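Local coordinates for protein aldo-keto Reductase, OXIDOREDUCTASE (PDB 5T79) that binds NADPH and probably acts as an NADPH-dependent aldo-keto reductase, of interest for reducing 3-hydroxybutanal to 1,3-butanediol, at residues Arg16-Gly19 and Lys24-Ala27; Gly19-Lys24 and Pro188-Gln193; Glu148-Leu153 and Ile179-Asp184; Asp173-Ala178 and Leu208-Glu213. All coordinates share one frame; numbering follows the deposited sequence.

Contact 1 of 4, residues Arg16-Gly19 and Lys24-Ala27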
loop_
_atom_site.group_PDB
_atom_site.type_symbol
_atom_site.label_atom_id
_atom_site.label_comp_id
_atom_site.label_asym_id
_atom_site.label_seq_id
_atom_site.Cartn_x
_atom_site.Cartn_y
_atom_site.Cartn_z
ATOM N N ARG A 16 0.446 -14.034 0.711
ATOM C CA ARG A 16 1.362 -14.155 -0.422
ATOM C C ARG A 16 2.766 -13.791 -0.003
ATOM O O ARG A 16 2.970 -12.748 0.618
ATOM C CB ARG A 16 0.854 -13.247 -1.567
ATOM C CG ARG A 16 -0.542 -13.703 -2.087
ATOM C CD ARG A 16 -1.192 -12.757 -3.077
ATOM N NE ARG A 16 -0.299 -12.437 -4.202
ATOM C CZ ARG A 16 -0.181 -13.156 -5.308
ATOM N NH1 ARG A 16 -0.867 -14.283 -5.453
ATOM N NH2 ARG A 16 0.658 -12.778 -6.263
ATOM N N ARG A 17 3.744 -14.655 -0.338
ATOM C CA ARG A 17 5.125 -14.389 0.062
ATOM C C ARG A 17 5.648 -13.134 -0.629
ATOM O O ARG A 17 5.511 -12.983 -1.836
ATOM C CB ARG A 17 6.046 -15.572 -0.230
ATOM C CG ARG A 17 7.378 -15.397 0.524
ATOM C CD ARG A 17 8.075 -16.685 0.751
ATOM N NE ARG A 17 7.295 -17.609 1.570
ATOM C CZ ARG A 17 7.488 -17.818 2.867
ATOM N NH1 ARG A 17 8.419 -17.133 3.526
ATOM N NH2 ARG A 17 6.764 -18.723 3.514
ATOM N N CYS A 18 6.267 -12.259 0.163
ATOM C CA CYS A 18 6.793 -10.960 -0.248
ATOM C C CYS A 18 8.232 -11.132 -0.745
ATOM O O CYS A 18 9.173 -11.120 0.046
ATOM C CB CYS A 18 6.690 -9.988 0.926
ATOM S SG CYS A 18 7.218 -8.288 0.551
ATOM N N GLY A 19 8.369 -11.354 -2.053
ATOM C CA GLY A 19 9.646 -11.618 -2.724
ATOM C C GLY A 19 10.294 -12.835 -2.101
ATOM O O GLY A 19 9.593 -13.805 -1.790
ATOM N N LYS A 24 4.826 -12.917 4.679
ATOM C CA LYS A 24 3.675 -13.198 3.838
ATOM C C LYS A 24 2.666 -12.071 4.047
ATOM O O LYS A 24 2.292 -11.784 5.189
ATOM C CB LYS A 24 3.073 -14.562 4.176
ATOM C CG LYS A 24 3.926 -15.729 3.652
ATOM C CD LYS A 24 3.299 -17.066 4.028
ATOM C CE LYS A 24 2.969 -17.922 2.849
ATOM N NZ LYS A 24 2.501 -19.257 3.301
ATOM N N LEU A 25 2.299 -11.362 2.973
ATOM C CA LEU A 25 1.319 -10.284 3.118
ATOM C C LEU A 25 -0.077 -10.759 2.747
ATOM O O LEU A 25 -0.190 -11.648 1.906
ATOM C CB LEU A 25 1.697 -9.088 2.213
ATOM C CG LEU A 25 2.958 -8.279 2.603
ATOM C CD1 LEU A 25 3.179 -7.168 1.605
ATOM C CD2 LEU A 25 2.862 -7.736 4.037
ATOM N N PRO A 26 -1.168 -10.169 3.314
ATOM C CA PRO A 26 -2.495 -10.531 2.818
ATOM C C PRO A 26 -2.584 -10.076 1.365
ATOM O O PRO A 26 -1.958 -9.060 1.013
ATOM C CB PRO A 26 -3.443 -9.743 3.729
ATOM C CG PRO A 26 -2.605 -8.510 4.165
ATOM C CD PRO A 26 -1.214 -9.036 4.278
ATOM N N ALA A 27 -3.328 -10.807 0.511
ATOM C CA ALA A 27 -3.490 -10.407 -0.900
ATOM C C ALA A 27 -4.069 -8.998 -0.999
ATOM O O ALA A 27 -3.787 -8.277 -1.956
ATOM C CB ALA A 27 -4.420 -11.382 -1.602
#

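Contact 2 of 4, residues Gly19-Lys24 and Pro188-Gln193. With NDP (NADPH dihydro-nicotinamide-adenine-dinucleotide phosphate), chain E.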
loop_
_atom_site.group_PDB
_atom_site.type_symbol
_atom_site.label_atom_id
_atom_site.label_comp_id
_atom_site.label_asym_id
_atom_site.label_seq_id
_atom_site.Cartn_x
_atom_site.Cartn_y
_atom_site.Cartn_z
ATOM N N GLY A 19 8.369 -11.354 -2.053
ATOM C CA GLY A 19 9.646 -11.618 -2.724
ATOM C C GLY A 19 10.294 -12.835 -2.101
ATOM O O GLY A 19 9.593 -13.805 -1.790
ATOM N N ARG A 20 11.618 -12.788 -1.892
ATOM C CA ARG A 20 12.353 -13.857 -1.211
ATOM C C ARG A 20 12.634 -13.366 0.199
ATOM O O ARG A 20 13.614 -12.647 0.441
ATOM C CB ARG A 20 13.638 -14.253 -1.966
ATOM C CG ARG A 20 13.381 -14.895 -3.336
ATOM C CD ARG A 20 14.639 -15.529 -3.920
ATOM N NE ARG A 20 15.725 -14.560 -4.093
ATOM C CZ ARG A 20 15.996 -13.909 -5.219
ATOM N NH1 ARG A 20 17.004 -13.048 -5.267
ATOM N NH2 ARG A 20 15.259 -14.108 -6.306
ATOM N N SER A 21 11.699 -13.655 1.112
ATOM C CA SER A 21 11.757 -13.214 2.517
ATOM C C SER A 21 10.898 -14.114 3.385
ATOM O O SER A 21 10.224 -14.991 2.856
ATOM C CB SER A 21 11.270 -11.770 2.643
ATOM O OG SER A 21 9.852 -11.703 2.600
ATOM N N GLY A 22 10.831 -13.819 4.679
ATOM C CA GLY A 22 9.962 -14.585 5.571
ATOM C C GLY A 22 8.565 -14.012 5.696
ATOM O O GLY A 22 7.712 -14.599 6.367
ATOM N N VAL A 23 8.312 -12.845 5.065
ATOM C CA VAL A 23 7.041 -12.135 5.233
ATOM C C VAL A 23 6.023 -12.545 4.204
ATOM O O VAL A 23 6.290 -12.451 3.007
ATOM C CB VAL A 23 7.250 -10.583 5.170
ATOM C CG1 VAL A 23 5.913 -9.815 5.277
ATOM C CG2 VAL A 23 8.222 -10.121 6.247
ATOM N N LYS A 24 4.826 -12.917 4.679
ATOM C CA LYS A 24 3.675 -13.198 3.838
ATOM C C LYS A 24 2.666 -12.071 4.047
ATOM O O LYS A 24 2.292 -11.784 5.189
ATOM C CB LYS A 24 3.073 -14.562 4.176
ATOM C CG LYS A 24 3.926 -15.729 3.652
ATOM C CD LYS A 24 3.299 -17.066 4.028
ATOM C CE LYS A 24 2.969 -17.922 2.849
ATOM N NZ LYS A 24 2.501 -19.257 3.301
ATOM N N PRO A 188 18.598 -6.276 3.427
ATOM C CA PRO A 188 17.979 -6.350 2.086
ATOM C C PRO A 188 16.617 -5.678 2.004
ATOM O O PRO A 188 15.812 -5.777 2.937
ATOM C CB PRO A 188 17.862 -7.857 1.801
ATOM C CG PRO A 188 18.097 -8.532 3.070
ATOM C CD PRO A 188 18.855 -7.617 3.989
ATOM N N CYS A 189 16.374 -4.974 0.887
ATOM C CA CYS A 189 15.096 -4.307 0.651
ATOM C C CYS A 189 13.969 -5.334 0.676
ATOM O O CYS A 189 14.006 -6.278 -0.095
ATOM C CB CYS A 189 15.128 -3.580 -0.689
ATOM S SG CYS A 189 13.665 -2.577 -0.994
ATOM N N LEU A 190 12.976 -5.157 1.538
ATOM C CA LEU A 190 11.878 -6.132 1.578
ATOM C C LEU A 190 10.914 -5.959 0.419
ATOM O O LEU A 190 10.418 -6.951 -0.142
ATOM C CB LEU A 190 11.078 -6.001 2.914
ATOM C CG LEU A 190 9.837 -6.925 3.048
ATOM C CD1 LEU A 190 10.251 -8.377 3.210
ATOM C CD2 LEU A 190 8.924 -6.531 4.232
ATOM N N ILE A 191 10.585 -4.685 0.102
ATOM C CA ILE A 191 9.456 -4.385 -0.757
ATOM C C ILE A 191 9.582 -3.051 -1.483
ATOM O O ILE A 191 10.271 -2.132 -1.036
ATOM C CB ILE A 191 8.182 -4.393 0.188
ATOM C CG1 ILE A 191 6.831 -4.401 -0.607
ATOM C CG2 ILE A 191 8.208 -3.252 1.265
ATOM C CD1 ILE A 191 5.615 -4.833 0.268
ATOM N N HIS A 192 8.837 -2.954 -2.583
ATOM C CA HIS A 192 8.674 -1.750 -3.374
ATOM C C HIS A 192 7.197 -1.457 -3.434
ATOM O O HIS A 192 6.399 -2.363 -3.693
ATOM C CB HIS A 192 9.244 -1.951 -4.788
ATOM C CG HIS A 192 9.295 -0.698 -5.622
ATOM N ND1 HIS A 192 8.154 0.053 -5.881
ATOM C CD2 HIS A 192 10.340 -0.138 -6.269
ATOM C CE1 HIS A 192 8.542 1.039 -6.680
ATOM N NE2 HIS A 192 9.850 0.972 -6.936
ATOM N N GLN A 193 6.826 -0.198 -3.194
ATOM C CA GLN A 193 5.453 0.235 -3.286
ATOM C C GLN A 193 5.303 1.196 -4.471
ATOM O O GLN A 193 5.502 2.408 -4.319
ATOM C CB GLN A 193 4.981 0.883 -1.982
ATOM C CG GLN A 193 3.508 1.320 -2.036
ATOM C CD GLN A 193 2.982 1.787 -0.710
ATOM O OE1 GLN A 193 2.378 2.847 -0.633
ATOM N NE2 GLN A 193 3.179 1.029 0.371
HETATM P PA NDP E . -7.872 2.993 -4.126
HETATM O O1A NDP E . -8.151 1.591 -3.677
HETATM O O2A NDP E . -7.300 3.360 -5.420
HETATM O O5B NDP E . -9.184 3.919 -4.004
HETATM C C5B NDP E . -9.694 4.054 -2.663
HETATM C C4B NDP E . -10.909 4.939 -2.630
HETATM O O4B NDP E . -11.821 4.545 -3.679
HETATM C C3B NDP E . -11.690 4.853 -1.320
HETATM O O3B NDP E . -11.265 5.875 -0.420
HETATM C C2B NDP E . -13.140 5.001 -1.761
HETATM O O2B NDP E . -13.523 6.392 -1.841
HETATM C C1B NDP E . -13.132 4.402 -3.169
HETATM N N9A NDP E . -13.499 2.991 -3.234
HETATM C C8A NDP E . -12.754 1.910 -2.841
HETATM N N7A NDP E . -13.346 0.755 -3.031
HETATM C C5A NDP E . -14.571 1.101 -3.581
HETATM C C6A NDP E . -15.696 0.336 -3.952
HETATM N N6A NDP E . -15.720 -1.001 -3.955
HETATM N N1A NDP E . -16.791 1.002 -4.384
HETATM C C2A NDP E . -16.738 2.335 -4.487
HETATM N N3A NDP E . -15.728 3.158 -4.190
HETATM C C4A NDP E . -14.675 2.476 -3.719
HETATM O O3 NDP E . -6.833 3.377 -2.990
HETATM P PN NDP E . -6.046 4.763 -2.860
HETATM O O1N NDP E . -6.876 5.426 -1.824
HETATM O O2N NDP E . -5.806 5.452 -4.196
HETATM O O5D NDP E . -4.526 4.497 -2.350
HETATM C C5D NDP E . -4.244 3.170 -1.828
HETATM C C4D NDP E . -3.288 3.242 -0.660
HETATM O O4D NDP E . -1.948 3.394 -1.163
HETATM C C3D NDP E . -3.479 4.392 0.312
HETATM O O3D NDP E . -4.508 4.096 1.244
HETATM C C2D NDP E . -2.072 4.571 0.900
HETATM O O2D NDP E . -1.736 3.812 2.062
HETATM C C1D NDP E . -1.181 4.194 -0.286
HETATM N N1N NDP E . -0.724 5.357 -1.075
HETATM C C2N NDP E . 0.655 5.537 -1.176
HETATM C C3N NDP E . 1.205 6.550 -1.867
HETATM C C7N NDP E . 2.679 6.512 -2.169
HETATM O O7N NDP E . 3.132 7.508 -2.753
HETATM N N7N NDP E . 3.452 5.494 -1.788
HETATM C C4N NDP E . 0.333 7.674 -2.362
HETATM C C5N NDP E . -1.101 7.271 -2.443
HETATM C C6N NDP E . -1.582 6.214 -1.820
HETATM P P2B NDP E . -14.879 7.101 -1.296
HETATM O O1X NDP E . -14.708 8.130 -0.241
HETATM O O2X NDP E . -15.447 7.661 -2.593
HETATM O O3X NDP E . -15.773 5.940 -0.876
#

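Contact 3 of 4, residues Glu148-Leu153 and Ile179-Asp184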
loop_
_atom_site.group_PDB
_atom_site.type_symbol
_atom_site.label_atom_id
_atom_site.label_comp_id
_atom_site.label_asym_id
_atom_site.label_seq_id
_atom_site.Cartn_x
_atom_site.Cartn_y
_atom_site.Cartn_z
ATOM N N GLU A 148 23.378 7.748 1.425
ATOM C CA GLU A 148 23.026 8.323 2.726
ATOM C C GLU A 148 21.628 7.878 3.145
ATOM O O GLU A 148 21.408 7.495 4.309
ATOM C CB GLU A 148 23.106 9.871 2.714
ATOM C CG GLU A 148 22.619 10.492 4.029
ATOM C CD GLU A 148 22.679 12.004 4.102
ATOM O OE1 GLU A 148 23.681 12.582 3.633
ATOM O OE2 GLU A 148 21.767 12.608 4.697
ATOM N N THR A 149 20.673 7.948 2.201
ATOM C CA THR A 149 19.289 7.559 2.485
ATOM C C THR A 149 19.208 6.077 2.863
ATOM O O THR A 149 18.510 5.716 3.808
ATOM C CB THR A 149 18.378 7.842 1.279
ATOM O OG1 THR A 149 18.552 9.209 0.869
ATOM C CG2 THR A 149 16.905 7.622 1.637
ATOM N N MET A 150 19.920 5.231 2.117
ATOM C CA MET A 150 19.898 3.791 2.350
ATOM C C MET A 150 20.592 3.426 3.649
ATOM O O MET A 150 20.130 2.507 4.349
ATOM C CB MET A 150 20.514 3.033 1.167
ATOM C CG MET A 150 19.714 3.169 -0.129
ATOM S SD MET A 150 17.977 2.613 -0.131
ATOM C CE MET A 150 17.138 4.167 -0.008
ATOM N N LYS A 151 21.694 4.124 3.972
ATOM C CA LYS A 151 22.405 3.926 5.236
ATOM C C LYS A 151 21.492 4.329 6.440
ATOM O O LYS A 151 21.586 3.694 7.498
ATOM C CB LYS A 151 23.709 4.720 5.254
ATOM C CG LYS A 151 24.604 4.367 6.442
ATOM C CD LYS A 151 26.050 4.717 6.191
ATOM C CE LYS A 151 26.793 3.672 5.397
ATOM N NZ LYS A 151 28.056 4.232 4.856
ATOM N N ALA A 152 20.623 5.369 6.272
ATOM C CA ALA A 152 19.655 5.763 7.321
ATOM C C ALA A 152 18.637 4.624 7.532
ATOM O O ALA A 152 18.329 4.297 8.674
ATOM C CB ALA A 152 18.939 7.057 6.959
ATOM N N LEU A 153 18.176 3.969 6.439
ATOM C CA LEU A 153 17.266 2.809 6.543
ATOM C C LEU A 153 17.964 1.643 7.266
ATOM O O LEU A 153 17.390 1.061 8.186
ATOM C CB LEU A 153 16.778 2.354 5.145
ATOM C CG LEU A 153 15.900 3.373 4.375
ATOM C CD1 LEU A 153 15.486 2.784 3.026
ATOM C CD2 LEU A 153 14.613 3.753 5.190
ATOM N N ILE A 179 18.312 -1.249 -4.167
ATOM C CA ILE A 179 18.290 -2.661 -3.752
ATOM C C ILE A 179 19.737 -3.176 -3.589
ATOM O O ILE A 179 20.056 -3.839 -2.593
ATOM C CB ILE A 179 17.464 -3.506 -4.762
ATOM C CG1 ILE A 179 15.955 -3.182 -4.590
ATOM C CG2 ILE A 179 17.732 -5.026 -4.601
ATOM C CD1 ILE A 179 15.054 -3.634 -5.854
ATOM N N ASP A 180 20.611 -2.868 -4.568
ATOM C CA ASP A 180 22.002 -3.337 -4.499
ATOM C C ASP A 180 22.767 -2.713 -3.310
ATOM O O ASP A 180 23.562 -3.406 -2.678
ATOM C CB ASP A 180 22.724 -3.050 -5.819
ATOM C CG ASP A 180 22.260 -3.921 -6.992
ATOM O OD1 ASP A 180 21.568 -4.936 -6.750
ATOM O OD2 ASP A 180 22.615 -3.604 -8.137
ATOM N N ILE A 181 22.522 -1.426 -3.006
ATOM C CA ILE A 181 23.164 -0.732 -1.877
ATOM C C ILE A 181 22.720 -1.384 -0.557
ATOM O O ILE A 181 23.569 -1.691 0.277
ATOM C CB ILE A 181 22.903 0.805 -1.890
ATOM C CG1 ILE A 181 23.703 1.486 -3.039
ATOM C CG2 ILE A 181 23.271 1.453 -0.537
ATOM C CD1 ILE A 181 23.193 2.903 -3.406
ATOM N N LEU A 182 21.405 -1.595 -0.377
ATOM C CA LEU A 182 20.849 -2.220 0.828
ATOM C C LEU A 182 21.358 -3.648 0.989
ATOM O O LEU A 182 21.708 -4.026 2.094
ATOM C CB LEU A 182 19.308 -2.198 0.795
ATOM C CG LEU A 182 18.657 -0.831 1.090
ATOM C CD1 LEU A 182 17.138 -0.888 0.821
ATOM C CD2 LEU A 182 18.869 -0.423 2.562
ATOM N N GLU A 183 21.435 -4.423 -0.104
ATOM C CA GLU A 183 21.962 -5.797 -0.053
ATOM C C GLU A 183 23.427 -5.790 0.456
ATOM O O GLU A 183 23.778 -6.585 1.335
ATOM C CB GLU A 183 21.859 -6.452 -1.443
ATOM C CG GLU A 183 22.492 -7.840 -1.551
ATOM C CD GLU A 183 21.943 -8.940 -0.660
ATOM O OE1 GLU A 183 20.738 -8.899 -0.324
ATOM O OE2 GLU A 183 22.711 -9.875 -0.338
ATOM N N ASP A 184 24.266 -4.873 -0.080
ATOM C CA ASP A 184 25.680 -4.741 0.320
ATOM C C ASP A 184 25.788 -4.305 1.786
ATOM O O ASP A 184 26.715 -4.711 2.487
ATOM C CB ASP A 184 26.406 -3.731 -0.589
ATOM C CG ASP A 184 27.827 -3.415 -0.157
ATOM O OD1 ASP A 184 28.709 -4.269 -0.360
ATOM O OD2 ASP A 184 28.040 -2.340 0.458
#

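Contact 4 of 4, residues Asp173-Ala178 and Leu208-Glu213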
loop_
_atom_site.group_PDB
_atom_site.type_symbol
_atom_site.label_atom_id
_atom_site.label_comp_id
_atom_site.label_asym_id
_atom_site.label_seq_id
_atom_site.Cartn_x
_atom_site.Cartn_y
_atom_site.Cartn_z
ATOM N N ASP A 173 15.481 1.893 -12.676
ATOM C CA ASP A 173 16.915 2.185 -12.643
ATOM C C ASP A 173 17.370 2.559 -11.219
ATOM O O ASP A 173 18.376 2.030 -10.732
ATOM C CB ASP A 173 17.297 3.278 -13.681
ATOM C CG ASP A 173 16.858 4.728 -13.445
ATOM O OD1 ASP A 173 15.803 4.946 -12.782
ATOM O OD2 ASP A 173 17.542 5.646 -13.964
ATOM N N LEU A 174 16.599 3.411 -10.539
ATOM C CA LEU A 174 16.926 3.831 -9.167
ATOM C C LEU A 174 16.619 2.706 -8.181
ATOM O O LEU A 174 17.374 2.516 -7.224
ATOM C CB LEU A 174 16.189 5.101 -8.788
ATOM C CG LEU A 174 16.808 5.846 -7.596
ATOM C CD1 LEU A 174 18.136 6.511 -7.987
ATOM C CD2 LEU A 174 15.846 6.890 -7.079
ATOM N N ALA A 175 15.527 1.939 -8.425
ATOM C CA ALA A 175 15.180 0.800 -7.566
ATOM C C ALA A 175 16.338 -0.224 -7.571
ATOM O O ALA A 175 16.711 -0.706 -6.500
ATOM C CB ALA A 175 13.875 0.155 -8.030
ATOM N N ARG A 176 16.935 -0.511 -8.767
ATOM C CA ARG A 176 18.073 -1.428 -8.859
ATOM C C ARG A 176 19.223 -0.948 -7.955
ATOM O O ARG A 176 19.745 -1.728 -7.157
ATOM C CB ARG A 176 18.564 -1.563 -10.317
ATOM C CG ARG A 176 19.669 -2.601 -10.478
ATOM C CD ARG A 176 20.213 -2.695 -11.900
ATOM N NE ARG A 176 19.196 -3.102 -12.884
ATOM C CZ ARG A 176 18.849 -4.360 -13.146
ATOM N NH1 ARG A 176 19.408 -5.365 -12.483
ATOM N NH2 ARG A 176 17.916 -4.619 -14.052
ATOM N N GLN A 177 19.605 0.335 -8.083
ATOM C CA GLN A 177 20.715 0.926 -7.310
ATOM C C GLN A 177 20.461 0.833 -5.812
ATOM O O GLN A 177 21.360 0.433 -5.069
ATOM C CB GLN A 177 20.918 2.393 -7.679
ATOM C CG GLN A 177 21.376 2.675 -9.095
ATOM C CD GLN A 177 21.338 4.171 -9.299
ATOM O OE1 GLN A 177 21.808 4.938 -8.454
ATOM N NE2 GLN A 177 20.677 4.623 -10.359
ATOM N N ALA A 178 19.216 1.175 -5.375
ATOM C CA ALA A 178 18.806 1.151 -3.968
ATOM C C ALA A 178 18.848 -0.274 -3.402
ATOM O O ALA A 178 19.378 -0.492 -2.305
ATOM C CB ALA A 178 17.413 1.741 -3.825
ATOM N N LEU A 208 8.624 -4.789 -12.476
ATOM C CA LEU A 208 8.168 -6.084 -11.921
ATOM C C LEU A 208 9.177 -7.201 -12.206
ATOM O O LEU A 208 9.437 -8.019 -11.317
ATOM C CB LEU A 208 6.764 -6.468 -12.415
ATOM C CG LEU A 208 5.595 -5.539 -11.986
ATOM C CD1 LEU A 208 4.261 -6.133 -12.387
ATOM C CD2 LEU A 208 5.602 -5.243 -10.460
ATOM N N ALA A 209 9.800 -7.183 -13.395
ATOM C CA ALA A 209 10.832 -8.158 -13.785
ATOM C C ALA A 209 12.056 -7.989 -12.893
ATOM O O ALA A 209 12.596 -8.978 -12.391
ATOM C CB ALA A 209 11.208 -7.977 -15.257
ATOM N N LEU A 210 12.463 -6.730 -12.637
ATOM C CA LEU A 210 13.598 -6.455 -11.755
ATOM C C LEU A 210 13.329 -6.960 -10.314
ATOM O O LEU A 210 14.207 -7.564 -9.702
ATOM C CB LEU A 210 13.888 -4.939 -11.722
ATOM C CG LEU A 210 14.804 -4.428 -10.572
ATOM C CD1 LEU A 210 16.265 -4.796 -10.825
ATOM C CD2 LEU A 210 14.666 -2.924 -10.392
ATOM N N LEU A 211 12.138 -6.679 -9.769
ATOM C CA LEU A 211 11.845 -7.089 -8.390
ATOM C C LEU A 211 11.828 -8.621 -8.264
ATOM O O LEU A 211 12.382 -9.168 -7.300
ATOM C CB LEU A 211 10.529 -6.462 -7.905
ATOM C CG LEU A 211 10.468 -4.929 -7.919
ATOM C CD1 LEU A 211 9.072 -4.430 -7.490
ATOM C CD2 LEU A 211 11.560 -4.297 -7.050
ATOM N N GLN A 212 11.282 -9.296 -9.258
ATOM C CA GLN A 212 11.257 -10.744 -9.257
ATOM C C GLN A 212 12.689 -11.274 -9.269
ATOM O O GLN A 212 13.026 -12.193 -8.562
ATOM C CB GLN A 212 10.513 -11.236 -10.492
ATOM C CG GLN A 212 10.760 -12.690 -10.824
ATOM C CD GLN A 212 10.031 -13.617 -9.898
ATOM O OE1 GLN A 212 9.002 -13.260 -9.346
ATOM N NE2 GLN A 212 10.553 -14.825 -9.731
ATOM N N GLU A 213 13.719 -10.722 -10.257
ATOM C CA GLU A 213 15.143 -10.976 -10.234
ATOM C C GLU A 213 15.718 -10.944 -8.813
ATOM O O GLU A 213 16.526 -11.779 -8.449
ATOM C CB GLU A 213 15.824 -9.908 -11.073
ATOM C CG GLU A 213 17.319 -10.067 -11.212
ATOM C CD GLU A 213 17.940 -9.005 -12.097
ATOM O OE1 GLU A 213 17.228 -8.100 -12.588
ATOM O OE2 GLU A 213 19.166 -9.096 -12.288
#

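Contact 1 of 4, residues Arg16-Gly19 and Lys24-Ala27
R16 and L25 face each other as the hydrogen-bonded pair of an antiparallel ladder. R16 N gives its hydrogen to L25 O at 2.7 Å and 166°, and L25 N returns a more bent bond to R16 O at 2.8 Å. K24 CA adds a CA-H...O contact to R16 O at 3.3 Å. R17 and K24 make the non-hydrogen-bonded pair. Their chains cross on one sheet face: K24 CG lies over one face of the R17 guanidinium, toward its rim, and R17 NH2 is 3.9 Å from K24 CD. R17 CG is anti to the backbone N (chi1 -165°), and the bend at chi3 turns the guanidinium over K24. On the face that carries R16 and L25, R16 CD rests against A27 CB at 3.8 Å; just past the pairs C18 SG touches L25 CD1 at 4.3 Å. Further out, R16 bonds through NE and NH2 to T292 O and V291 O and pairs with D289, while R17 NH1 bonds to S21 O. This N-terminal hairpin closes the barrel bottom in aldo-keto reductases. With R17 NH2 4.3 Å from K24 NZ, like charges probably repel mildly, so the pairing probably rests on the two backbone bonds and aliphatic contacts.

Contact 2 of 4, residues Gly19-Lys24 and Pro188-Gln193
L190 has the most surface buried here, and its CD1 methyl comes closest to the loop 19-24. CG stands anti to the backbone N (chi1 177°), which brings the branched end over to S21 and V23. CD1 comes 3.4 Å from S21 OG and 3.6 Å from S21 CB, so the methyl rests against both side-chain atoms. V23 follows in buried area. Its CG2 lies 4.0 Å from L190 CD1 and slightly farther from CD2, the two side chains crossing at about a right angle. S21 is the polar member: its OG accepts from V23 N at 3.1 Å and 156°, an ST turn, and is also hydrogen-bonded to C18 O. The two bonds hold the hydroxyl in place, with S21 and V23 side by side against L190. Y164 touches both V23 and L190, and I134 also touches L190, so the hairpin loop is seated on strands at the barrel bottom. Along strand 191-193, Q193 reaches the cofactor: its OE1 accepts from NADPH N7N, the nicotinamide amide nitrogen, at 3.1 Å and 169°, while its NE2 bonds to D61. No hydrogen bond joins the two segments. The hydroxyl spends its polar capacity on its own loop, leaving the contact with L190 one of van der Waals fit, whereas the strand's far end provides polar recognition of the carboxamide.

Contact 3 of 4, residues Glu148-Leu153 and Ile179-Asp184
M150 on helix 146-158 packs against I181 and L182 on helix 172-185, two neighbouring helices in the outer layer of the TIM barrel, with strand 162-168 lying between them in the sequence. The short segments run broadly in the same direction, their axes inclined at a crossing angle of -46° and 9.7 Å apart at the nearest point. The contact across them is apolar, and no hydrogen bond or salt bridge joins the two segments. M150 straddles the two residues, crossing each at about a right angle: its CB meets I181 CG2 at 3.6 Å, with CG a little farther from the same methyl, and its sulfur turns to the leucine. CG lies beside the backbone N, anti to the carbonyl carbon (chi1 -65°), and further bends at chi2 and chi3 carry the sulfur round to L182. L153, one turn on, adds a looser touch, CB to L182 CD2 at 4.3 Å. On the buried side of helix 146-158, L153 touches F135 of strand 132-137 inward and L116 of the neighbouring helix 113-127 to the side. L182 likewise reaches C189 in the approach to strand 191-193. L182 meets M150 at two points: CG lies 3.7 Å from M150 SD, and CD2 lies 3.7 Å from M150 O.

Contact 4 of 4, residues Asp173-Ala178 and Leu208-Glu213
L210 presses its two methyls onto consecutive residues of helix 172-185, and this apolar contact forms the inner part of the interface. CD2 meets A175 CB at 4.0 Å and lies 3.7 Å from R176 N. CD1 sits beneath R176, 3.5 Å from CZ, and centred on one face of the flat guanidinium. L210's CG lies anti to its own backbone N (chi1 165°), which directs the fork across the gap. A175 and L211 both touch H192, which joins the two helices to strand 191-193. These two helices belong to the outer ring of the TIM barrel and follow each other with that strand between them. Their segments are nearly parallel, at 14°, their axes 10.3 Å apart. The charged contact lies on the solvent side. R176, extended through CD and bent at chi3, brings NH1 to 3.5 Å from E213 OE1, a long salt bridge. The carboxylate meets the guanidinium at its edge, yet the two planes are 61° apart, not the flat arrangement of two parallel hydrogen bonds. R176 has two modelled conformers, and both this ion pair and the guanidinium contact with L210 CD1 belong to the one described, so neither is certain to persist.

Contacts 1 and 2 share G19 and K24 and lie 8 Å apart between centres: contact 1 pairs the hairpin, and contact 2 sets it against L190, at the approach to strand 191-193. C18 N probably bonds to V23 O (2.9 Å), and L25 CD1 packs on I191 CD1 (3.6 Å). Contacts 3 and 4 both use helix 172-185, and their centres are 14 Å apart; M150 SD meets A178 CB at 3.8 Å. Segment 188-193 ties the groups together, as C189 CB touches L182 CD1 (3.7 Å) and H192 CB touches L211 CD1 (3.7 Å). Contact 2 holds Q193, which touches NADPH; the nearest side chains of contacts 1, 3 and 4 stay about 12 to 13 Å from the cofactor.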